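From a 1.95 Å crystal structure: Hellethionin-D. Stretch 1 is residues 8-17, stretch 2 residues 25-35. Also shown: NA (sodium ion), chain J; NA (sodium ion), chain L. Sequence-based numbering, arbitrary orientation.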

# COMPACT_ATOMS: atom_id res chain seq x y z
N LEU A 8 8.45 -6.29 1.98
CA LEU A 8 9.21 -5.05 2.22
C LEU A 8 8.34 -3.84 1.86
O LEU A 8 8.29 -2.86 2.61
CB LEU A 8 10.53 -5.03 1.42
CG LEU A 8 11.72 -5.82 1.97
CD1 LEU A 8 12.77 -6.09 0.88
CD2 LEU A 8 12.34 -5.09 3.16
N ALA A 9 7.65 -3.92 0.72
CA ALA A 9 6.71 -2.86 0.30
C ALA A 9 5.45 -2.80 1.19
O ALA A 9 4.88 -1.72 1.37
CB ALA A 9 6.32 -3.04 -1.16
N ARG A 10 5.02 -3.94 1.71
CA ARG A 10 3.88 -4.00 2.64
C ARG A 10 4.17 -3.27 3.95
O ARG A 10 3.34 -2.50 4.43
CB ARG A 10 3.47 -5.46 2.92
CG ARG A 10 2.55 -5.68 4.15
CD ARG A 10 1.29 -4.80 4.15
NE ARG A 10 0.46 -5.02 2.97
CZ ARG A 10 -0.49 -4.19 2.54
NH1 ARG A 10 -0.75 -3.04 3.17
NH2 ARG A 10 -1.19 -4.51 1.46
N ASN A 11 5.33 -3.52 4.54
CA ASN A 11 5.74 -2.82 5.75
C ASN A 11 5.92 -1.35 5.49
O ASN A 11 5.56 -0.51 6.31
CB ASN A 11 7.02 -3.40 6.31
CG ASN A 11 6.78 -4.68 7.05
OD1 ASN A 11 6.43 -4.66 8.23
ND2 ASN A 11 6.96 -5.81 6.37
N CYS A 12 6.49 -1.04 4.32
CA CYS A 12 6.59 0.32 3.88
C CYS A 12 5.21 0.98 3.98
O CYS A 12 5.07 2.03 4.59
CB CYS A 12 7.17 0.38 2.45
SG CYS A 12 7.35 2.06 1.77
N TYR A 13 4.19 0.34 3.40
CA TYR A 13 2.84 0.91 3.32
C TYR A 13 2.21 1.14 4.69
O TYR A 13 1.69 2.23 4.96
CB TYR A 13 1.90 0.04 2.48
CG TYR A 13 0.52 0.64 2.33
CD1 TYR A 13 0.21 1.48 1.27
CD2 TYR A 13 -0.49 0.38 3.28
CE1 TYR A 13 -1.06 2.06 1.14
CE2 TYR A 13 -1.76 0.95 3.15
CZ TYR A 13 -2.04 1.79 2.08
OH TYR A 13 -3.29 2.38 1.93
N ASN A 14 2.22 0.11 5.53
CA ASN A 14 1.61 0.23 6.86
C ASN A 14 2.24 1.32 7.72
O ASN A 14 1.52 2.09 8.37
CB ASN A 14 1.63 -1.11 7.60
CG ASN A 14 0.75 -2.15 6.95
OD1 ASN A 14 -0.16 -1.83 6.18
ND2 ASN A 14 1.01 -3.41 7.25
N ALA A 15 3.58 1.39 7.74
CA ALA A 15 4.28 2.42 8.52
C ALA A 15 3.96 3.81 7.98
O ALA A 15 3.74 4.76 8.75
CB ALA A 15 5.78 2.16 8.54
N CYS A 16 3.94 3.92 6.65
CA CYS A 16 3.58 5.16 5.96
C CYS A 16 2.20 5.62 6.40
O CYS A 16 2.01 6.79 6.76
CB CYS A 16 3.62 4.93 4.44
SG CYS A 16 3.12 6.31 3.41
N ARG A 17 1.22 4.72 6.36
CA ARG A 17 -0.15 5.08 6.75
C ARG A 17 -0.23 5.48 8.22
O ARG A 17 -0.88 6.49 8.57
CB ARG A 17 -1.10 3.93 6.49
CG ARG A 17 -1.29 3.65 5.02
CD ARG A 17 -2.21 4.67 4.38
NE ARG A 17 -3.60 4.42 4.73
CZ ARG A 17 -4.54 5.36 4.86
NH1 ARG A 17 -4.26 6.65 4.70
NH2 ARG A 17 -5.77 4.99 5.16
N THR A 25 -0.33 8.72 -1.47
CA THR A 25 1.08 8.92 -1.05
C THR A 25 1.74 7.61 -0.74
O THR A 25 2.83 7.26 -1.29
CB THR A 25 1.19 9.84 0.19
OG1 THR A 25 0.99 11.19 -0.23
CG2 THR A 25 2.57 9.67 0.91
N CYS A 26 1.09 6.83 0.10
CA CYS A 26 1.69 5.57 0.52
C CYS A 26 1.81 4.58 -0.64
O CYS A 26 2.76 3.79 -0.72
CB CYS A 26 0.93 5.00 1.71
SG CYS A 26 1.07 6.09 3.17
N GLY A 27 0.86 4.65 -1.56
CA GLY A 27 0.94 3.83 -2.77
C GLY A 27 2.12 4.23 -3.62
O GLY A 27 2.80 3.38 -4.19
N ILE A 28 2.36 5.54 -3.71
CA ILE A 28 3.46 6.08 -4.51
C ILE A 28 4.80 5.76 -3.89
O ILE A 28 5.71 5.27 -4.57
CB ILE A 28 3.35 7.62 -4.72
CG1 ILE A 28 2.21 7.93 -5.69
CG2 ILE A 28 4.67 8.22 -5.28
CD1 ILE A 28 1.84 9.43 -5.72
N LEU A 29 4.92 6.01 -2.59
CA LEU A 29 6.21 5.85 -1.89
C LEU A 29 6.61 4.38 -1.77
O LEU A 29 7.80 4.04 -1.86
CB LEU A 29 6.18 6.52 -0.51
CG LEU A 29 5.93 8.04 -0.57
CD1 LEU A 29 5.87 8.65 0.82
CD2 LEU A 29 6.98 8.74 -1.41
N CYS A 30 5.63 3.50 -1.59
CA CYS A 30 5.90 2.08 -1.33
C CYS A 30 5.66 1.16 -2.52
O CYS A 30 5.70 -0.07 -2.38
CB CYS A 30 5.07 1.64 -0.12
SG CYS A 30 5.42 2.63 1.36
N ASP A 31 5.44 1.74 -3.70
CA ASP A 31 5.06 0.98 -4.88
C ASP A 31 3.86 0.05 -4.54
O ASP A 31 3.96 -1.17 -4.64
CB ASP A 31 6.27 0.18 -5.42
CG ASP A 31 7.24 1.02 -6.28
OD1 ASP A 31 6.95 2.19 -6.60
OD2 ASP A 31 8.30 0.48 -6.68
N CYS A 32 2.75 0.63 -4.09
CA CYS A 32 1.50 -0.14 -3.85
C CYS A 32 0.31 0.51 -4.56
O CYS A 32 0.39 1.65 -5.03
CB CYS A 32 1.19 -0.28 -2.35
SG CYS A 32 2.54 -0.97 -1.36
N ILE A 33 -0.80 -0.24 -4.60
CA ILE A 33 -2.02 0.19 -5.31
C ILE A 33 -3.27 -0.04 -4.47
O ILE A 33 -3.23 -0.75 -3.46
CB ILE A 33 -2.17 -0.55 -6.68
CG1 ILE A 33 -2.28 -2.07 -6.50
CG2 ILE A 33 -1.01 -0.19 -7.59
CD1 ILE A 33 -2.45 -2.85 -7.80
N HIS A 34 -4.38 0.55 -4.89
CA HIS A 34 -5.65 0.43 -4.19
C HIS A 34 -6.75 -0.03 -5.12
O HIS A 34 -6.94 0.56 -6.19
CB HIS A 34 -6.05 1.76 -3.55
CG HIS A 34 -5.17 2.14 -2.41
ND1 HIS A 34 -4.06 2.94 -2.58
CD2 HIS A 34 -5.21 1.81 -1.10
CE1 HIS A 34 -3.45 3.09 -1.41
NE2 HIS A 34 -4.13 2.41 -0.50
N VAL A 35 -7.48 -1.06 -4.68
CA VAL A 35 -8.54 -1.70 -5.45
C VAL A 35 -9.86 -1.66 -4.67
O VAL A 35 -9.85 -1.61 -3.45
CB VAL A 35 -8.20 -3.18 -5.75
CG1 VAL A 35 -6.94 -3.27 -6.59
CG2 VAL A 35 -8.04 -3.98 -4.47
NA NA J . -0.23 11.66 -2.82
NA NA L . -2.80 7.97 7.53
O HOH W 1 -4.98 6.71 8.41

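Two disulfides clamp the first stretch, the helix of residues 8-17, to the second. C12 SG lies 2.1 Å from C30 SG with chi3 at -74°, and C16 SG lies 2.1 Å from C26 SG with chi3 at -88°; both torsions are near the ±90° favoured by disulfides. The axes of helix 8-17 and helix 25-29 run at 148°, roughly antiparallel, and approach to 9.1 Å. The pairing follows this antiparallel order: the cysteine later in the first helix meets the earlier one in the second stretch. C12 and C16 stand one helical turn apart, as do C26 and C30, and all four CA-to-CB bonds point toward the opposing stretch.

The one hydrogen bond across the contact joins Y13 OH to H34 NE2, at a short 2.6 Å. Both side chains start sideways, but their ends come nearer the other stretch, so the tyrosine ties the helix to the strand. The hydroxyl lies near the plane of the imidazole, at its edge, where the NE2 lone pair or N-H would point. The two rings meet rim to rim, with centroids 5.4 Å apart and planes at 55°, which excludes a stacked arrangement.

Packing and sulfur contacts fill the space between these links. Y13 CE1 approaches C26 CB at 3.6 Å, while Y13 CB sits 4.0 Å from C32 SG. The sulfurs of C26 and C32, atoms SG in each, lie 5.3 Å from the centroid of the Y13 ring, 22° and 60° off its normal respectively, so both approaches are oblique. The backbones come close here: the CA atoms of A9 and C30 are 5.3 Å apart, and A9 CB lies 3.3 Å from C30 O. L29 CD1 lies 4.4 Å from C16 SG, a looser apolar contact.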